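Long-range contacts in Esterase/lipase (Lactobacillus rhamnosus, PDB 4N5H), which probably hydrolyses carboxylic ester bonds, and may also transfer acyl groups, as an esterase of the alpha/beta hydrolase fold: residues V11-D22 and G75-L84; D48-P58 and G96-L106. The protein carries 1 engineered substitution. One frame throughout, in Å; residues are numbered along the deposited sequence. Where two conformers were deposited one is given.

Contact 1: V11-D22 and G75-L84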
loop_
_atom_site.group_PDB
_atom_site.type_symbol
_atom_site.label_atom_id
_atom_site.label_comp_id
_atom_site.label_asym_id
_atom_site.label_seq_id
_atom_site.Cartn_x
_atom_site.Cartn_y
_atom_site.Cartn_z
ATOM N N VAL A 11 3.462 -25.630 -18.477
ATOM C CA VAL A 11 4.034 -24.318 -18.820
ATOM C C VAL A 11 3.386 -23.253 -17.962
ATOM O O VAL A 11 4.085 -22.443 -17.344
ATOM C CB VAL A 11 3.810 -24.014 -20.318
ATOM C CG1 VAL A 11 4.177 -22.558 -20.640
ATOM C CG2 VAL A 11 4.673 -24.906 -21.164
ATOM N N GLN A 12 2.050 -23.253 -17.867
ATOM C CA GLN A 12 1.362 -22.238 -17.045
ATOM C C GLN A 12 1.711 -22.326 -15.562
ATOM O O GLN A 12 1.795 -21.286 -14.909
ATOM C CB GLN A 12 -0.160 -22.222 -17.266
ATOM C CG GLN A 12 -0.561 -22.023 -18.716
ATOM C CD GLN A 12 -0.323 -20.624 -19.281
ATOM O OE1 GLN A 12 -1.020 -20.227 -20.245
ATOM N NE2 GLN A 12 0.641 -19.855 -18.693
ATOM N N ALA A 13 1.988 -23.521 -15.023
ATOM C CA ALA A 13 2.437 -23.624 -13.619
ATOM C C ALA A 13 3.827 -23.017 -13.432
ATOM O O ALA A 13 4.090 -22.406 -12.380
ATOM C CB ALA A 13 2.492 -25.099 -13.144
ATOM N N SER A 14 4.721 -23.201 -14.400
ATOM C CA SER A 14 6.063 -22.622 -14.331
ATOM C C SER A 14 5.894 -21.115 -14.317
ATOM O O SER A 14 6.498 -20.431 -13.494
ATOM C CB SER A 14 6.942 -22.961 -15.496
ATOM O OG SER A 14 7.190 -24.366 -15.544
ATOM N N TRP A 15 5.072 -20.580 -15.231
ATOM C CA TRP A 15 4.912 -19.115 -15.240
ATOM C C TRP A 15 4.166 -18.576 -14.057
ATOM O O TRP A 15 4.382 -17.465 -13.646
ATOM C CB TRP A 15 4.341 -18.628 -16.615
ATOM C CG TRP A 15 5.340 -18.837 -17.626
ATOM C CD1 TRP A 15 5.311 -19.775 -18.660
ATOM C CD2 TRP A 15 6.577 -18.126 -17.811
ATOM N NE1 TRP A 15 6.470 -19.742 -19.353
ATOM C CE2 TRP A 15 7.242 -18.704 -18.907
ATOM C CE3 TRP A 15 7.173 -17.042 -17.164
ATOM C CZ2 TRP A 15 8.514 -18.282 -19.322
ATOM C CZ3 TRP A 15 8.424 -16.615 -17.581
ATOM C CH2 TRP A 15 9.072 -17.247 -18.675
ATOM N N ALA A 16 3.235 -19.335 -13.449
ATOM C CA ALA A 16 2.611 -18.901 -12.196
ATOM C C ALA A 16 3.649 -18.800 -11.053
ATOM O O ALA A 16 3.579 -17.896 -10.226
ATOM C CB ALA A 16 1.453 -19.859 -11.774
ATOM N N GLN A 17 4.603 -19.690 -11.008
ATOM C CA GLN A 17 5.682 -19.579 -10.028
ATOM C C GLN A 17 6.519 -18.328 -10.290
ATOM O O GLN A 17 6.867 -17.600 -9.366
ATOM C CB GLN A 17 6.543 -20.810 -10.029
ATOM C CG GLN A 17 7.580 -20.838 -8.947
ATOM C CD GLN A 17 8.390 -22.111 -9.064
ATOM O OE1 GLN A 17 7.863 -23.143 -9.532
ATOM N NE2 GLN A 17 9.673 -22.051 -8.685
ATOM N N THR A 18 6.872 -18.101 -11.529
ATOM C CA THR A 18 7.585 -16.856 -11.887
ATOM C C THR A 18 6.825 -15.629 -11.459
ATOM O O THR A 18 7.395 -14.660 -10.882
ATOM C CB THR A 18 7.809 -16.837 -13.390
ATOM O OG1 THR A 18 8.686 -17.909 -13.666
ATOM C CG2 THR A 18 8.477 -15.563 -13.813
ATOM N N ALA A 19 5.526 -15.638 -11.745
ATOM C CA ALA A 19 4.583 -14.542 -11.383
ATOM C C ALA A 19 4.611 -14.202 -9.901
ATOM O O ALA A 19 4.635 -13.053 -9.548
ATOM C CB ALA A 19 3.177 -14.852 -11.746
ATOM N N ALA A 20 4.555 -15.220 -9.080
ATOM C CA ALA A 20 4.678 -15.004 -7.640
ATOM C C ALA A 20 6.045 -14.386 -7.307
ATOM O O ALA A 20 6.086 -13.518 -6.416
ATOM C CB ALA A 20 4.496 -16.362 -6.884
ATOM N N ARG A 21 7.131 -14.839 -7.942
ATOM C CA ARG A 21 8.474 -14.322 -7.686
ATOM C C ARG A 21 8.514 -12.827 -8.082
ATOM O O ARG A 21 9.046 -11.974 -7.369
ATOM C CB ARG A 21 9.575 -15.056 -8.461
ATOM C CG ARG A 21 9.878 -16.465 -7.946
ATOM C CD ARG A 21 10.961 -17.242 -8.687
ATOM N NE ARG A 21 11.203 -16.846 -10.042
ATOM C CZ ARG A 21 10.962 -17.605 -11.086
ATOM N NH1 ARG A 21 10.375 -18.822 -10.954
ATOM N NH2 ARG A 21 11.277 -17.111 -12.260
ATOM N N ASP A 22 7.926 -12.507 -9.239
ATOM C CA ASP A 22 7.891 -11.130 -9.698
ATOM C C ASP A 22 7.085 -10.196 -8.761
ATOM O O ASP A 22 7.487 -9.086 -8.496
ATOM C CB ASP A 22 7.277 -11.013 -11.132
ATOM C CG ASP A 22 8.166 -11.647 -12.224
ATOM O OD1 ASP A 22 9.366 -11.888 -11.948
ATOM O OD2 ASP A 22 7.685 -12.019 -13.341
ATOM N N GLY A 75 9.079 -13.017 -20.768
ATOM C CA GLY A 75 8.128 -13.950 -20.201
ATOM C C GLY A 75 7.795 -15.136 -21.085
ATOM O O GLY A 75 6.675 -15.704 -21.020
ATOM N N GLY A 76 8.764 -15.584 -21.829
ATOM C CA GLY A 76 8.601 -16.834 -22.542
ATOM C C GLY A 76 7.520 -16.902 -23.563
ATOM O O GLY A 76 7.009 -18.003 -23.897
ATOM N N TRP A 77 7.032 -15.751 -24.055
ATOM C CA TRP A 77 5.885 -15.634 -24.978
ATOM C C TRP A 77 4.499 -15.967 -24.449
ATOM O O TRP A 77 3.483 -15.640 -25.079
ATOM C CB TRP A 77 6.200 -16.323 -26.365
ATOM C CG TRP A 77 7.506 -16.081 -27.046
ATOM C CD1 TRP A 77 7.810 -15.047 -27.864
ATOM C CD2 TRP A 77 8.710 -16.845 -26.947
ATOM N NE1 TRP A 77 9.057 -15.120 -28.283
ATOM C CE2 TRP A 77 9.666 -16.215 -27.754
ATOM C CE3 TRP A 77 9.057 -18.038 -26.278
ATOM C CZ2 TRP A 77 10.991 -16.706 -27.927
ATOM C CZ3 TRP A 77 10.305 -18.547 -26.451
ATOM C CH2 TRP A 77 11.301 -17.874 -27.272
ATOM N N PHE A 78 4.487 -16.517 -23.211
ATOM C CA PHE A 78 3.299 -17.004 -22.514
ATOM C C PHE A 78 2.866 -16.157 -21.322
ATOM O O PHE A 78 1.788 -16.329 -20.752
ATOM C CB PHE A 78 3.567 -18.437 -21.942
ATOM C CG PHE A 78 3.384 -19.570 -22.938
ATOM C CD1 PHE A 78 4.438 -19.984 -23.737
ATOM C CD2 PHE A 78 2.151 -20.226 -23.034
ATOM C CE1 PHE A 78 4.319 -21.069 -24.626
ATOM C CE2 PHE A 78 2.031 -21.296 -23.949
ATOM C CZ PHE A 78 3.085 -21.674 -24.728
ATOM N N TYR A 79 3.702 -15.175 -20.957
ATOM C CA TYR A 79 3.578 -14.483 -19.663
ATOM C C TYR A 79 3.959 -13.020 -19.842
ATOM O O TYR A 79 4.854 -12.648 -20.603
ATOM C CB TYR A 79 4.486 -15.110 -18.599
ATOM C CG TYR A 79 4.666 -14.395 -17.312
ATOM C CD1 TYR A 79 5.786 -13.667 -17.065
ATOM C CD2 TYR A 79 3.665 -14.344 -16.388
ATOM C CE1 TYR A 79 5.945 -12.974 -15.898
ATOM C CE2 TYR A 79 3.767 -13.611 -15.226
ATOM C CZ TYR A 79 4.943 -12.910 -14.971
ATOM O OH TYR A 79 5.135 -12.142 -13.791
ATOM N N GLY A 80 3.295 -12.192 -19.048
ATOM C CA GLY A 80 3.734 -10.791 -18.884
ATOM C C GLY A 80 2.688 -9.818 -19.387
ATOM O O GLY A 80 1.674 -10.167 -19.995
ATOM N N ASP A 81 2.955 -8.528 -19.152
ATOM C CA ASP A 81 2.079 -7.483 -19.608
ATOM C C ASP A 81 2.839 -6.154 -19.593
ATOM O O ASP A 81 4.040 -6.179 -19.321
ATOM C CB ASP A 81 0.771 -7.385 -18.767
ATOM C CG ASP A 81 1.013 -7.128 -17.294
ATOM O OD1 ASP A 81 2.011 -6.464 -16.916
ATOM O OD2 ASP A 81 0.245 -7.710 -16.430
ATOM N N ARG A 82 2.189 -5.051 -19.947
ATOM C CA ARG A 82 2.847 -3.740 -19.999
ATOM C C ARG A 82 3.404 -3.261 -18.678
ATOM O O ARG A 82 4.204 -2.325 -18.653
ATOM C CB ARG A 82 1.886 -2.698 -20.555
ATOM C CG ARG A 82 0.640 -2.420 -19.718
ATOM C CD ARG A 82 -0.263 -1.383 -20.407
ATOM N NE ARG A 82 -1.575 -1.499 -19.802
ATOM C CZ ARG A 82 -1.925 -1.147 -18.562
ATOM N NH1 ARG A 82 -1.194 -0.330 -17.802
ATOM N NH2 ARG A 82 -3.115 -1.577 -18.117
ATOM N N ASN A 83 2.976 -3.851 -17.557
ATOM C CA ASN A 83 3.501 -3.445 -16.252
ATOM C C ASN A 83 4.699 -4.234 -15.755
ATOM O O ASN A 83 5.367 -3.833 -14.764
ATOM C CB ASN A 83 2.363 -3.501 -15.202
ATOM C CG ASN A 83 1.277 -2.473 -15.472
ATOM O OD1 ASN A 83 1.518 -1.367 -15.959
ATOM N ND2 ASN A 83 0.027 -2.883 -15.248
ATOM N N LEU A 84 5.016 -5.348 -16.416
ATOM C CA LEU A 84 6.065 -6.236 -15.938
ATOM C C LEU A 84 7.392 -5.569 -15.727
ATOM O O LEU A 84 8.043 -5.801 -14.696
ATOM C CB LEU A 84 6.206 -7.480 -16.831
ATOM C CG LEU A 84 7.256 -8.495 -16.461
ATOM C CD1 LEU A 84 6.874 -9.124 -15.108
ATOM C CD2 LEU A 84 7.288 -9.627 -17.484
HETATM O O HOH W 1 1.108 -17.243 -18.292
HETATM O O HOH W 2 3.328 -10.995 -11.216
#

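Contact 2: D48-P58 and G96-L106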
loop_
_atom_site.group_PDB
_atom_site.type_symbol
_atom_site.label_atom_id
_atom_site.label_comp_id
_atom_site.label_asym_id
_atom_site.label_seq_id
_atom_site.Cartn_x
_atom_site.Cartn_y
_atom_site.Cartn_z
ATOM N N ASP A 48 -9.113 -5.789 -25.636
ATOM C CA ASP A 48 -8.157 -6.801 -25.147
ATOM C C ASP A 48 -7.171 -6.070 -24.258
ATOM O O ASP A 48 -6.525 -5.167 -24.751
ATOM C CB ASP A 48 -7.483 -7.527 -26.292
ATOM C CG ASP A 48 -6.663 -8.685 -25.847
ATOM O OD1 ASP A 48 -6.707 -9.758 -26.551
ATOM O OD2 ASP A 48 -6.055 -8.621 -24.751
ATOM N N PRO A 49 -7.124 -6.382 -22.972
ATOM C CA PRO A 49 -6.278 -5.642 -22.037
ATOM C C PRO A 49 -4.812 -5.707 -22.393
ATOM O O PRO A 49 -4.019 -4.820 -21.980
ATOM C CB PRO A 49 -6.494 -6.306 -20.686
ATOM C CG PRO A 49 -7.581 -7.305 -20.863
ATOM C CD PRO A 49 -7.872 -7.476 -22.295
ATOM N N GLN A 50 -4.403 -6.745 -23.115
ATOM C CA GLN A 50 -2.999 -6.810 -23.571
ATOM C C GLN A 50 -2.684 -5.866 -24.667
ATOM O O GLN A 50 -1.471 -5.615 -24.902
ATOM C CB GLN A 50 -2.559 -8.209 -24.006
ATOM C CG GLN A 50 -2.517 -9.206 -22.873
ATOM C CD GLN A 50 -1.218 -9.080 -22.050
ATOM O OE1 GLN A 50 -0.517 -8.058 -22.117
ATOM N NE2 GLN A 50 -0.990 -10.018 -21.221
ATOM N N GLN A 51 -3.627 -5.354 -25.411
ATOM C CA GLN A 51 -3.331 -4.428 -26.548
ATOM C C GLN A 51 -3.336 -2.951 -26.048
ATOM O O GLN A 51 -4.046 -2.065 -26.580
ATOM C CB GLN A 51 -4.251 -4.691 -27.723
ATOM C CG GLN A 51 -4.025 -6.121 -28.299
ATOM C CD GLN A 51 -5.003 -6.488 -29.405
ATOM O OE1 GLN A 51 -6.205 -6.230 -29.261
ATOM N NE2 GLN A 51 -4.499 -6.942 -30.556
ATOM N N THR A 52 -2.567 -2.786 -25.021
ATOM C CA THR A 52 -2.407 -1.510 -24.344
ATOM C C THR A 52 -0.925 -1.236 -24.087
ATOM O O THR A 52 -0.091 -2.126 -24.150
ATOM C CB THR A 52 -3.173 -1.460 -22.972
ATOM O OG1 THR A 52 -2.709 -2.534 -22.157
ATOM C CG2 THR A 52 -4.670 -1.522 -23.204
ATOM N N LEU A 53 -0.624 0.001 -23.789
ATOM C CA LEU A 53 0.804 0.434 -23.543
ATOM C C LEU A 53 0.856 1.461 -22.425
ATOM O O LEU A 53 -0.156 2.124 -22.116
ATOM C CB LEU A 53 1.541 0.860 -24.835
ATOM C CG LEU A 53 0.891 1.995 -25.599
ATOM C CD1 LEU A 53 1.264 3.371 -25.010
ATOM C CD2 LEU A 53 1.375 2.058 -27.020
ATOM N N ASN A 54 2.089 1.616 -21.869
ATOM C CA ASN A 54 2.391 2.648 -20.914
ATOM C C ASN A 54 3.463 3.542 -21.522
ATOM O O ASN A 54 4.351 3.063 -22.279
ATOM C CB ASN A 54 2.986 2.116 -19.591
ATOM C CG ASN A 54 1.996 1.272 -18.782
ATOM O OD1 ASN A 54 0.814 1.377 -18.863
ATOM N ND2 ASN A 54 2.556 0.407 -18.012
ATOM N N LEU A 55 3.405 4.793 -21.096
ATOM C CA LEU A 55 4.436 5.811 -21.399
ATOM C C LEU A 55 5.035 6.330 -20.104
ATOM O O LEU A 55 4.352 6.635 -19.115
ATOM C CB LEU A 55 3.879 6.980 -22.192
ATOM C CG LEU A 55 3.064 6.593 -23.460
ATOM C CD1 LEU A 55 2.512 7.796 -24.152
ATOM C CD2 LEU A 55 3.920 5.777 -24.422
ATOM N N TYR A 56 6.358 6.568 -20.146
ATOM C CA TYR A 56 7.096 6.978 -18.951
ATOM C C TYR A 56 8.005 8.170 -19.351
ATOM O O TYR A 56 8.579 8.223 -20.462
ATOM C CB TYR A 56 8.025 5.879 -18.420
ATOM C CG TYR A 56 7.390 4.522 -18.243
ATOM C CD1 TYR A 56 7.190 3.661 -19.298
ATOM C CD2 TYR A 56 7.080 4.075 -16.956
ATOM C CE1 TYR A 56 6.633 2.400 -19.119
ATOM C CE2 TYR A 56 6.566 2.791 -16.758
ATOM C CZ TYR A 56 6.306 1.968 -17.871
ATOM O OH TYR A 56 5.834 0.684 -17.670
ATOM N N TYR A 57 8.173 9.094 -18.410
ATOM C CA TYR A 57 8.950 10.299 -18.633
ATOM C C TYR A 57 9.618 10.779 -17.322
ATOM O O TYR A 57 9.175 10.545 -16.241
ATOM C CB TYR A 57 7.955 11.461 -18.944
ATOM C CG TYR A 57 6.917 11.167 -20.029
ATOM C CD1 TYR A 57 5.711 10.630 -19.691
ATOM C CD2 TYR A 57 7.130 11.463 -21.347
ATOM C CE1 TYR A 57 4.748 10.368 -20.600
ATOM C CE2 TYR A 57 6.163 11.233 -22.299
ATOM C CZ TYR A 57 4.929 10.672 -21.903
ATOM O OH TYR A 57 3.951 10.468 -22.850
ATOM N N PRO A 58 10.710 11.508 -17.516
ATOM C CA PRO A 58 11.249 12.177 -16.281
ATOM C C PRO A 58 10.223 13.135 -15.745
ATOM O O PRO A 58 9.471 13.698 -16.546
ATOM C CB PRO A 58 12.476 12.939 -16.868
ATOM C CG PRO A 58 12.251 13.032 -18.316
ATOM C CD PRO A 58 11.397 11.898 -18.749
ATOM N N GLY A 96 16.276 10.885 -18.604
ATOM C CA GLY A 96 15.961 11.877 -19.578
ATOM C C GLY A 96 15.420 11.381 -20.916
ATOM O O GLY A 96 15.713 11.945 -22.007
ATOM N N TYR A 97 14.719 10.246 -20.873
ATOM C CA TYR A 97 14.236 9.572 -22.064
ATOM C C TYR A 97 12.704 9.420 -21.972
ATOM O O TYR A 97 12.160 9.282 -20.891
ATOM C CB TYR A 97 14.828 8.151 -22.232
ATOM C CG TYR A 97 16.319 8.237 -22.479
ATOM C CD1 TYR A 97 17.155 8.378 -21.377
ATOM C CD2 TYR A 97 16.865 8.369 -23.756
ATOM C CE1 TYR A 97 18.513 8.638 -21.544
ATOM C CE2 TYR A 97 18.264 8.575 -23.937
ATOM C CZ TYR A 97 19.060 8.696 -22.828
ATOM O OH TYR A 97 20.455 8.873 -22.970
ATOM N N ALA A 98 12.050 9.470 -23.118
ATOM C CA ALA A 98 10.632 9.194 -23.265
ATOM C C ALA A 98 10.558 7.701 -23.591
ATOM O O ALA A 98 11.141 7.196 -24.540
ATOM C CB ALA A 98 10.023 10.001 -24.374
ATOM N N VAL A 99 9.846 6.951 -22.760
ATOM C CA VAL A 99 9.852 5.486 -22.869
ATOM C C VAL A 99 8.437 4.967 -23.083
ATOM O O VAL A 99 7.448 5.345 -22.395
ATOM C CB VAL A 99 10.457 4.855 -21.576
ATOM C CG1 VAL A 99 10.541 3.368 -21.614
ATOM C CG2 VAL A 99 11.821 5.516 -21.239
ATOM N N MET A 100 8.321 4.024 -23.993
ATOM C CA MET A 100 7.077 3.335 -24.229
ATOM C C MET A 100 7.305 1.861 -24.007
ATOM O O MET A 100 8.312 1.277 -24.456
ATOM C CB MET A 100 6.571 3.631 -25.700
ATOM C CG MET A 100 5.281 2.890 -25.979
ATOM S SD MET A 100 5.305 1.191 -26.583
ATOM C CE MET A 100 5.513 1.493 -28.296
ATOM N N GLY A 101 6.375 1.234 -23.305
ATOM C CA GLY A 101 6.367 -0.231 -23.180
ATOM C C GLY A 101 4.967 -0.781 -23.425
ATOM O O GLY A 101 4.023 -0.283 -22.871
ATOM N N MET A 102 4.864 -1.825 -24.256
ATOM C CA MET A 102 3.595 -2.340 -24.697
ATOM C C MET A 102 3.308 -3.711 -24.130
ATOM O O MET A 102 4.206 -4.475 -23.851
ATOM C CB MET A 102 3.487 -2.345 -26.228
ATOM C CG MET A 102 4.128 -3.507 -26.928
ATOM S SD MET A 102 5.926 -3.692 -26.677
ATOM C CE MET A 102 6.593 -2.261 -27.530
ATOM N N GLY A 103 2.016 -3.983 -24.001
ATOM C CA GLY A 103 1.508 -5.343 -23.934
ATOM C C GLY A 103 1.397 -5.942 -25.307
ATOM O O GLY A 103 1.379 -5.229 -26.292
ATOM N N TYR A 104 1.372 -7.269 -25.349
ATOM C CA TYR A 104 1.078 -8.014 -26.569
ATOM C C TYR A 104 0.378 -9.277 -26.121
ATOM O O TYR A 104 0.592 -9.794 -24.993
ATOM C CB TYR A 104 2.346 -8.307 -27.394
ATOM C CG TYR A 104 3.531 -8.943 -26.662
ATOM C CD1 TYR A 104 4.554 -8.181 -26.143
ATOM C CD2 TYR A 104 3.570 -10.279 -26.414
ATOM C CE1 TYR A 104 5.597 -8.741 -25.417
ATOM C CE2 TYR A 104 4.648 -10.884 -25.737
ATOM C CZ TYR A 104 5.686 -10.081 -25.221
ATOM O OH TYR A 104 6.735 -10.652 -24.523
ATOM N N ARG A 105 -0.514 -9.742 -26.989
ATOM C CA ARG A 105 -1.234 -10.987 -26.662
ATOM C C ARG A 105 -0.250 -12.144 -26.460
ATOM O O ARG A 105 0.794 -12.207 -27.090
ATOM C CB ARG A 105 -2.307 -11.289 -27.719
ATOM C CG ARG A 105 -3.404 -10.244 -27.761
ATOM C CD ARG A 105 -4.251 -10.343 -28.992
ATOM N NE ARG A 105 -3.506 -10.062 -30.190
ATOM C CZ ARG A 105 -3.851 -10.353 -31.434
ATOM N NH1 ARG A 105 -5.003 -10.914 -31.681
ATOM N NH2 ARG A 105 -3.055 -10.046 -32.404
ATOM N N LEU A 106 -0.674 -13.134 -25.645
ATOM C CA LEU A 106 0.218 -14.160 -25.204
ATOM C C LEU A 106 -0.137 -15.524 -25.894
ATOM O O LEU A 106 -1.301 -15.777 -26.157
ATOM C CB LEU A 106 0.078 -14.341 -23.702
ATOM C CG LEU A 106 0.493 -13.097 -22.853
ATOM C CD1 LEU A 106 0.344 -13.340 -21.369
ATOM C CD2 LEU A 106 1.876 -12.663 -23.186
HETATM O O HOH W 3 2.092 -8.957 -22.954
#

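Contact 1: V11-D22 and G75-L84
Aromatic and apolar packing joins W15 and V11 of the helix to Y79, F78 and two glycines of the loop. The indole of W15 lies with one face over the backbone of G75, CH2 standing 3.4 Å from G75 C, while CZ2 comes 3.5 Å from G76 CA. A side chain on G76 would run into that indole, and one on G75 into Y79 O; the positive phi of both suits glycine as well. The rings of W15 and Y79 are nearly parallel, at 14°, but displaced so that little of one ring lies over the other; the closer touch is W15 CE3 against Y79 CB at 3.6 Å. V11 CG1, set anti to the backbone N (chi1 170°), sits above the centre of the F78 ring, 3.9 Å from its centroid, a CH-pi contact for which a compact methyl is well shaped.

Hydrogen bonding is concentrated at the phenol. Y79 OH donates to D22 OD2 at 2.6 Å, and OD2 receives it on its anti lone pair, with the carboxylate and ring planes 37° apart. The short side chain of A19 admits the ring alongside the helix, CB lying 3.7 Å from Y79 CE2. D22 OD1 makes a salt bridge to R25, so the carboxylate links the loop to the next part of its own helix.

Water adds a second polar tie: one molecule accepts from Q12 NE2 and donates to F78 O, 2.7 Å from each.

The contact lays helix 2-28 along the loop between strand 66-72 and helix 86-94. Helix 203-211 joins it there, with Y206 bonded to W15 NE1 and touching V11, and F205 packed on F78.

Contact 2: D48-P58 and G96-L106
L55 and M100 cross obliquely on one face of an antiparallel strand pair, 52-58 with 98-102, in the central sheet of the alpha/beta hydrolase fold. L55 CD2 rests 3.6 Å from M100 CG, and M100, its chain folded at chi2 (-86°), turns its sulfur to L53, which it meets at about a right angle; flexible, unbranched methionine fits between two leucines. On the other face, Y56 lies slantwise to V99 and presents its ring edge to V99 O, and the Y56 ring reaches on to helix 86-94. The backbones are joined by hydrogen bonds such as N54 N to G101 O, 2.9 Å.

Beyond the strands, R105 runs across D48 at about a right angle, its CD 3.5 Å from D48 OD1, with carboxylate and guanidinium planes perpendicular. Q51 NE2 stands over one guanidinium face; D118 takes a salt bridge from R105 NE and a hydrogen bond from Q51 NE2, while S46 holds Q51 OE1. A leucine in place of R105 would probably leave D118 without its charged mate and the Q51 amide without the flat surface beneath it. Q50 NE2 is hydrogen-bonded to G80 O, and a water lies 2.9 Å from Q50 OE1 and accepts from Y104 N at 3.0 Å.

Overall arrangement
Contact 2 is the more deeply buried: most of its touching residues are enclosed, and it pairs two strands of the central sheet through regular backbone bonds and apolar side chains. Contact 1, nearer the surface, sets a helix against an irregular loop, and depends on aromatic side chains, glycines, one carboxylate and bridging water. The two centres are about 17 Å apart, yet the contacts touch. R82 of 75-84 reaches the strand of 48-58, with R82 NE 2.8 Å from T52 OG1 and R82 NH1 2.8 Å from N54 OD1, both probable hydrogen bonds. Through R82 the loop that meets the N-terminal helix is also tied to the sheet; along the chain the segments of the two contacts alternate.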